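Local coordinates for protein hypothetical methylmalonyl-CoA decarboxylase alpha subunit (Sulfolobus tokodaii, PDB 1X0U) that is of unknown function but belongs to the carboxyl transferase family, with two crotonase-like domains per chain and six copies of the chain in the assembly, at residues 62-67 against 77-82; 365-370 against 403-408. All blocks are in the same frame, centred on the assembly; numbering follows the deposited sequence.

Contact 1. Residues 62-67 against 77-82; sequences ATTRAT and YGDGVV
D79 reaches toward T64 from a turn to a neighbouring loop; its segment folds through a type I' beta turn, G78 to V81, as it enters strand 81-88. CG of D79 stands anti to the backbone N (chi1 -161°), which puts CG near T64; OD2 of D79 then lies 3.5 Å from T64 CB, a van der Waals contact, while the polar link is made by water. One water takes the N-H of T64 and donates to D79 OD2, and a second connects T64 OG1 with D79 OD1. Each carboxylate oxygen thus has its own water, and OD2 also forms a salt bridge with R139. Threonine suits position 64 because OG1, anti to its own N, accepts from A66 N at 3.1 Å in an ST turn; E142 is a further partner of this hydroxyl. The turn needs D79 and G80 at positive phi, a conformation that aspartate tolerates and glycine adopts easily.

The side chains of T63 and Y77 run next to each other in the same direction, and methyl CG2 of T63 sits 3.9 Å from Y77 CA and 4.1 Å from Y77 CD1, oblique to the ring. OG1 of T63 is instead bonded to E481 O of a second subunit, so threonine serves an apolar and a polar neighbour at once, while the Y77 ring meets F61 edge-to-face and packs on helix 8-23. At the start of segment 62-67 the backbones touch: G78 N donates to A62 O at 2.8 Å, a weak bond because its N-H is bent to 129°.

Contact 2. Residues 365-370 against 403-408; sequences SLVDTP and TVIVRK
D368 forms a salt-bridge network with R407 and K408 where two neighbouring parallel strands of a beta-alpha-beta crossover, 363-369 and 401-406, reach their C-terminal ends. D368 OD1 is gripped by three donors: K408 NZ at 3.0 Å and R407 NE at 3.2 Å, both on the syn side but from opposite sides of the carboxylate plane, and K408 N at 2.9 Å from farther out of it, on the side of NE. The NE bond is nearly straight and lies in the guanidinium plane, although that plane and the carboxylate are turned 79° apart. CG of D368 is anti to its backbone N (chi1 -171°), which turns CG to the side of R407. OD2 pairs with R407 NE too and is bonded to Y289 OH. Carbonyl oxygens of K287 and A285 hold R407 NH2 and K408 NZ, so these buried charges have several partners.

Farther back, V367 O accepts from V406 N, at 2.9 Å, and R407 N, at 3.1 Å, as segment 403-408 turns its corner at R407. Regular parallel pairing precedes this: V404 N donates to S365 O, and V404 O receives V367 N.

The K408 chain is bent so that CE rests 3.6 Å from P370 CB, and the final bend (chi4 -52°) brings NZ round to the acid. On one face of the sheet the longer L366 reaches V404 CB with CD2 at 3.8 Å and packs against M291 and I295 of helix 291-298. On the other, beta-branched V367 and T403, suited like V404 to extended strands, cross at a slant, methyl CG2 of V367 lying 3.8 Å from T403 CG2.

From the N terminus the chain passes helices 8-23, 28-35 and 42-49 and strand 56-57 before contact 1, which closes a short loop: nine residues without helix or strand separate its segments, and the second leads into strand 81-88 of the first seven-stranded sheet. That sheet is completed before the chain builds a second one of matching strand order. There contact 2 closes a longer, largely helical excursion of 32 residues between adjacent parallel strands. The contacts follow in series, neither nested nor crossed. Their centres lie about 54 Å apart, on opposite sides of the chain's centre, and only contact 1 is touched by other subunits.

Contact 1. Residues 62-67 against 77-82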
ATOM      1  N   ALA A  62     -23.653  19.440  27.863  1.00 18.93           N
ATOM      2  CA  ALA A  62     -22.839  20.483  27.242  1.00 20.07           C
ATOM      3  C   ALA A  62     -23.641  21.745  26.942  1.00 19.90           C
ATOM      4  O   ALA A  62     -24.683  21.682  26.303  1.00 20.97           O
ATOM      5  CB  ALA A  62     -22.205  19.955  25.964  1.00 20.42           C
ATOM      6  N   THR A  63     -23.142  22.889  27.401  1.00 19.74           N
ATOM      7  CA  THR A  63     -23.825  24.169  27.193  1.00 20.81           C
ATOM      8  C   THR A  63     -23.026  25.151  26.348  1.00 19.91           C
ATOM      9  O   THR A  63     -21.883  24.892  25.971  1.00 19.92           O
ATOM     10  CB  THR A  63     -24.132  24.872  28.541  1.00 20.10           C
ATOM     11  OG1 THR A  63     -22.972  24.812  29.381  1.00 20.98           O
ATOM     12  CG2 THR A  63     -25.299  24.213  29.249  1.00 20.04           C
ATOM     13  N   THR A  64     -23.642  26.291  26.053  1.00 19.99           N
ATOM     14  CA  THR A  64     -22.973  27.326  25.276  1.00 19.90           C
ATOM     15  C   THR A  64     -21.982  28.041  26.183  1.00 21.43           C
ATOM     16  O   THR A  64     -22.157  28.071  27.398  1.00 19.24           O
ATOM     17  CB  THR A  64     -23.960  28.364  24.734  1.00 18.89           C
ATOM     18  OG1 THR A  64     -23.227  29.404  24.078  1.00 16.76           O
ATOM     19  CG2 THR A  64     -24.789  28.966  25.870  1.00 14.60           C
ATOM     20  N   ARG A  65     -20.943  28.609  25.581  1.00 25.14           N
ATOM     21  CA  ARG A  65     -19.916  29.332  26.320  1.00 26.83           C
ATOM     22  C   ARG A  65     -19.950  30.807  25.954  1.00 28.38           C
ATOM     23  O   ARG A  65     -19.169  31.603  26.481  1.00 30.37           O
ATOM     24  CB  ARG A  65     -18.535  28.772  25.991  1.00 26.41           C
ATOM     25  CG  ARG A  65     -18.384  27.298  26.290  1.00 29.57           C
ATOM     26  CD  ARG A  65     -17.023  26.827  25.876  1.00 29.46           C
ATOM     27  NE  ARG A  65     -16.842  25.392  26.049  1.00 30.14           N
ATOM     28  CZ  ARG A  65     -15.685  24.770  25.852  1.00 28.12           C
ATOM     29  NH1 ARG A  65     -14.620  25.466  25.481  1.00 26.52           N
ATOM     30  NH2 ARG A  65     -15.588  23.459  26.022  1.00 26.60           N
ATOM     31  N   ALA A  66     -20.839  31.167  25.032  1.00 28.51           N
ATOM     32  CA  ALA A  66     -20.966  32.554  24.607  1.00 29.60           C
ATOM     33  C   ALA A  66     -21.467  33.369  25.791  1.00 30.77           C
ATOM     34  O   ALA A  66     -22.128  32.834  26.678  1.00 28.34           O
ATOM     35  CB  ALA A  66     -21.942  32.664  23.444  1.00 29.73           C
ATOM     36  N   THR A  67     -21.158  34.661  25.801  1.00 33.17           N
ATOM     37  CA  THR A  67     -21.584  35.518  26.901  1.00 37.37           C
ATOM     38  C   THR A  67     -22.396  36.710  26.405  1.00 38.46           C
ATOM     39  O   THR A  67     -23.147  37.323  27.167  1.00 39.24           O
ATOM     40  CB  THR A  67     -20.373  36.063  27.681  1.00 38.78           C
ATOM     41  OG1 THR A  67     -20.168  37.438  27.329  1.00 42.67           O
ATOM     42  CG2 THR A  67     -19.112  35.271  27.337  1.00 40.03           C
ATOM     43  N   TYR A  77     -29.133  22.984  28.779  1.00 24.29           N
ATOM     44  CA  TYR A  77     -28.303  21.781  28.677  1.00 23.60           C
ATOM     45  C   TYR A  77     -28.433  21.172  27.280  1.00 21.87           C
ATOM     46  O   TYR A  77     -29.545  20.988  26.785  1.00 20.03           O
ATOM     47  CB  TYR A  77     -28.733  20.737  29.704  1.00 24.12           C
ATOM     48  CG  TYR A  77     -28.354  21.056  31.130  1.00 27.45           C
ATOM     49  CD1 TYR A  77     -27.027  21.307  31.479  1.00 27.94           C
ATOM     50  CD2 TYR A  77     -29.315  21.051  32.142  1.00 26.85           C
ATOM     51  CE1 TYR A  77     -26.663  21.541  32.806  1.00 28.49           C
ATOM     52  CE2 TYR A  77     -28.968  21.281  33.461  1.00 29.38           C
ATOM     53  CZ  TYR A  77     -27.644  21.525  33.791  1.00 30.16           C
ATOM     54  OH  TYR A  77     -27.314  21.751  35.107  1.00 33.02           O
ATOM     55  N   GLY A  78     -27.302  20.859  26.653  1.00 20.09           N
ATOM     56  CA  GLY A  78     -27.334  20.270  25.325  1.00 19.62           C
ATOM     57  C   GLY A  78     -27.200  21.284  24.204  1.00 18.78           C
ATOM     58  O   GLY A  78     -26.965  20.915  23.053  1.00 19.45           O
ATOM     59  N   ASP A  79     -27.364  22.559  24.546  1.00 17.18           N
ATOM     60  CA  ASP A  79     -27.239  23.670  23.605  1.00 17.84           C
ATOM     61  C   ASP A  79     -28.101  23.590  22.342  1.00 19.05           C
ATOM     62  O   ASP A  79     -27.758  24.182  21.320  1.00 20.07           O
ATOM     63  CB  ASP A  79     -25.771  23.844  23.197  1.00 16.74           C
ATOM     64  CG  ASP A  79     -25.478  25.224  22.615  1.00 15.36           C
ATOM     65  OD1 ASP A  79     -24.570  25.330  21.778  1.00 17.89           O
ATOM     66  OD2 ASP A  79     -26.137  26.209  22.998  1.00 15.47           O
ATOM     67  N   GLY A  80     -29.208  22.852  22.400  1.00 19.00           N
ATOM     68  CA  GLY A  80     -30.093  22.764  21.248  1.00 18.91           C
ATOM     69  C   GLY A  80     -30.054  21.552  20.325  1.00 18.11           C
ATOM     70  O   GLY A  80     -30.754  21.535  19.311  1.00 18.32           O
ATOM     71  N   VAL A  81     -29.262  20.537  20.650  1.00 16.92           N
ATOM     72  CA  VAL A  81     -29.198  19.364  19.789  1.00 15.24           C
ATOM     73  C   VAL A  81     -28.926  18.088  20.592  1.00 14.36           C
ATOM     74  O   VAL A  81     -28.143  18.093  21.539  1.00 13.76           O
ATOM     75  CB  VAL A  81     -28.095  19.558  18.696  1.00 16.68           C
ATOM     76  CG1 VAL A  81     -26.721  19.650  19.348  1.00 15.46           C
ATOM     77  CG2 VAL A  81     -28.135  18.419  17.675  1.00 15.67           C
ATOM     78  N   VAL A  82     -29.605  17.005  20.238  1.00 13.56           N
ATOM     79  CA  VAL A  82     -29.394  15.734  20.916  1.00 12.52           C
ATOM     80  C   VAL A  82     -28.520  14.917  19.976  1.00 12.70           C
ATOM     81  O   VAL A  82     -28.830  14.779  18.782  1.00 14.27           O
ATOM     82  CB  VAL A  82     -30.722  14.971  21.164  1.00 12.72           C
ATOM     83  CG1 VAL A  82     -30.455  13.718  21.990  1.00 10.13           C
ATOM     84  CG2 VAL A  82     -31.726  15.867  21.868  1.00 13.71           C
TER
HETATM   85  O   HOH W   1     -26.612  26.317  25.981  1.00 22.53           O
HETATM   86  O   HOH W   2     -22.782  27.467  21.739  1.00 29.15           O

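Contact 2. Residues 365-370 against 403-408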
ATOM      1  N   SER A 365     -29.762  -0.784 -15.736  1.00 11.91           N
ATOM      2  CA  SER A 365     -30.325   0.202 -16.648  1.00 12.64           C
ATOM      3  C   SER A 365     -31.412  -0.457 -17.513  1.00 13.38           C
ATOM      4  O   SER A 365     -31.228  -1.559 -18.033  1.00 12.61           O
ATOM      5  CB  SER A 365     -29.253   0.783 -17.574  1.00 12.44           C
ATOM      6  OG  SER A 365     -28.263   1.486 -16.851  1.00 14.10           O
ATOM      7  N   LEU A 366     -32.543   0.227 -17.643  1.00 14.00           N
ATOM      8  CA  LEU A 366     -33.657  -0.231 -18.463  1.00 13.07           C
ATOM      9  C   LEU A 366     -33.799   0.939 -19.415  1.00 12.62           C
ATOM     10  O   LEU A 366     -34.137   2.049 -19.004  1.00 13.25           O
ATOM     11  CB  LEU A 366     -34.913  -0.426 -17.604  1.00 12.81           C
ATOM     12  CG  LEU A 366     -34.697  -1.467 -16.496  1.00 12.15           C
ATOM     13  CD1 LEU A 366     -35.811  -1.408 -15.467  1.00 14.58           C
ATOM     14  CD2 LEU A 366     -34.602  -2.834 -17.113  1.00 13.60           C
ATOM     15  N   VAL A 367     -33.538   0.688 -20.692  1.00 13.07           N
ATOM     16  CA  VAL A 367     -33.532   1.750 -21.683  1.00 10.94           C
ATOM     17  C   VAL A 367     -34.677   1.900 -22.669  1.00 12.67           C
ATOM     18  O   VAL A 367     -35.186   0.921 -23.220  1.00 12.15           O
ATOM     19  CB  VAL A 367     -32.220   1.677 -22.511  1.00  9.78           C
ATOM     20  CG1 VAL A 367     -32.113   2.883 -23.450  1.00  8.61           C
ATOM     21  CG2 VAL A 367     -31.022   1.599 -21.568  1.00  8.93           C
ATOM     22  N   ASP A 368     -35.039   3.162 -22.898  1.00 12.22           N
ATOM     23  CA  ASP A 368     -36.066   3.554 -23.855  1.00 13.79           C
ATOM     24  C   ASP A 368     -36.044   5.067 -23.912  1.00 12.70           C
ATOM     25  O   ASP A 368     -36.913   5.742 -23.380  1.00 12.48           O
ATOM     26  CB  ASP A 368     -37.460   3.056 -23.447  1.00 14.58           C
ATOM     27  CG  ASP A 368     -38.493   3.282 -24.540  1.00 15.81           C
ATOM     28  OD1 ASP A 368     -38.091   3.637 -25.674  1.00 14.74           O
ATOM     29  OD2 ASP A 368     -39.703   3.100 -24.269  1.00 16.36           O
ATOM     30  N   THR A 369     -35.016   5.595 -24.554  1.00 14.12           N
ATOM     31  CA  THR A 369     -34.845   7.029 -24.673  1.00 14.92           C
ATOM     32  C   THR A 369     -34.442   7.385 -26.101  1.00 14.58           C
ATOM     33  O   THR A 369     -33.547   6.763 -26.678  1.00 16.63           O
ATOM     34  CB  THR A 369     -33.777   7.533 -23.664  1.00 14.55           C
ATOM     35  OG1 THR A 369     -33.541   8.930 -23.869  1.00 15.03           O
ATOM     36  CG2 THR A 369     -32.467   6.754 -23.823  1.00 14.36           C
ATOM     37  N   PRO A 370     -35.115   8.381 -26.694  1.00 13.25           N
ATOM     38  CA  PRO A 370     -34.874   8.857 -28.055  1.00 13.84           C
ATOM     39  C   PRO A 370     -33.791   9.929 -28.150  1.00 14.81           C
ATOM     40  O   PRO A 370     -33.403  10.326 -29.248  1.00 13.64           O
ATOM     41  CB  PRO A 370     -36.233   9.408 -28.450  1.00 14.03           C
ATOM     42  CG  PRO A 370     -36.652  10.081 -27.185  1.00 13.23           C
ATOM     43  CD  PRO A 370     -36.298   9.053 -26.120  1.00 12.51           C
ATOM     44  N   THR A 403     -27.136  -3.563 -18.519  1.00 10.83           N
ATOM     45  CA  THR A 403     -28.112  -2.776 -19.244  1.00 10.69           C
ATOM     46  C   THR A 403     -29.095  -3.681 -19.982  1.00 12.33           C
ATOM     47  O   THR A 403     -28.703  -4.670 -20.614  1.00 10.61           O
ATOM     48  CB  THR A 403     -27.435  -1.830 -20.261  1.00 11.45           C
ATOM     49  OG1 THR A 403     -26.664  -0.850 -19.554  1.00 13.90           O
ATOM     50  CG2 THR A 403     -28.464  -1.107 -21.106  1.00  8.60           C
ATOM     51  N   VAL A 404     -30.377  -3.348 -19.863  1.00 11.47           N
ATOM     52  CA  VAL A 404     -31.426  -4.077 -20.545  1.00 11.03           C
ATOM     53  C   VAL A 404     -32.192  -3.042 -21.354  1.00 12.00           C
ATOM     54  O   VAL A 404     -32.923  -2.213 -20.802  1.00 11.08           O
ATOM     55  CB  VAL A 404     -32.404  -4.771 -19.582  1.00 11.09           C
ATOM     56  CG1 VAL A 404     -33.526  -5.430 -20.383  1.00 10.67           C
ATOM     57  CG2 VAL A 404     -31.689  -5.816 -18.756  1.00 13.30           C
ATOM     58  N   ILE A 405     -32.010  -3.091 -22.666  1.00 12.66           N
ATOM     59  CA  ILE A 405     -32.677  -2.167 -23.566  1.00 12.64           C
ATOM     60  C   ILE A 405     -34.075  -2.695 -23.877  1.00 13.07           C
ATOM     61  O   ILE A 405     -34.236  -3.733 -24.519  1.00 13.75           O
ATOM     62  CB  ILE A 405     -31.843  -2.003 -24.854  1.00 13.30           C
ATOM     63  CG1 ILE A 405     -30.463  -1.434 -24.479  1.00 14.81           C
ATOM     64  CG2 ILE A 405     -32.577  -1.117 -25.849  1.00 13.13           C
ATOM     65  CD1 ILE A 405     -29.504  -1.225 -25.638  1.00 15.46           C
ATOM     66  N   VAL A 406     -35.079  -1.977 -23.387  1.00 12.63           N
ATOM     67  CA  VAL A 406     -36.474  -2.343 -23.572  1.00 10.83           C
ATOM     68  C   VAL A 406     -36.976  -1.929 -24.955  1.00 12.48           C
ATOM     69  O   VAL A 406     -37.563  -2.735 -25.679  1.00 11.27           O
ATOM     70  CB  VAL A 406     -37.331  -1.694 -22.463  1.00 12.12           C
ATOM     71  CG1 VAL A 406     -38.812  -1.778 -22.786  1.00 11.96           C
ATOM     72  CG2 VAL A 406     -37.051  -2.398 -21.150  1.00 11.70           C
ATOM     73  N   ARG A 407     -36.727  -0.683 -25.330  1.00 11.33           N
ATOM     74  CA  ARG A 407     -37.170  -0.199 -26.627  1.00 12.39           C
ATOM     75  C   ARG A 407     -36.136   0.721 -27.268  1.00 13.34           C
ATOM     76  O   ARG A 407     -35.035   0.286 -27.598  1.00 14.31           O
ATOM     77  CB  ARG A 407     -38.520   0.521 -26.502  1.00 12.66           C
ATOM     78  CG  ARG A 407     -39.248   0.712 -27.841  1.00 15.18           C
ATOM     79  CD  ARG A 407     -40.685   1.214 -27.646  1.00 17.79           C
ATOM     80  NE  ARG A 407     -40.747   2.510 -26.977  1.00 16.26           N
ATOM     81  CZ  ARG A 407     -41.858   3.229 -26.852  1.00 17.62           C
ATOM     82  NH1 ARG A 407     -41.833   4.401 -26.228  1.00 18.96           N
ATOM     83  NH2 ARG A 407     -42.997   2.772 -27.351  1.00 15.43           N
ATOM     84  N   LYS A 408     -36.479   1.991 -27.434  1.00 13.50           N
ATOM     85  CA  LYS A 408     -35.564   2.932 -28.062  1.00 13.97           C
ATOM     86  C   LYS A 408     -34.282   3.153 -27.275  1.00 15.43           C
ATOM     87  O   LYS A 408     -34.264   3.061 -26.051  1.00 16.25           O
ATOM     88  CB  LYS A 408     -36.259   4.276 -28.273  1.00 14.11           C
ATOM     89  CG  LYS A 408     -37.472   4.211 -29.206  1.00 12.23           C
ATOM     90  CD  LYS A 408     -37.929   5.600 -29.614  1.00 12.01           C
ATOM     91  CE  LYS A 408     -38.242   6.478 -28.403  1.00 11.40           C
ATOM     92  NZ  LYS A 408     -39.184   5.774 -27.490  1.00 13.71           N
TER
HETATM   93  O   HOH W   3     -39.577   6.450 -24.323  1.00 21.91           O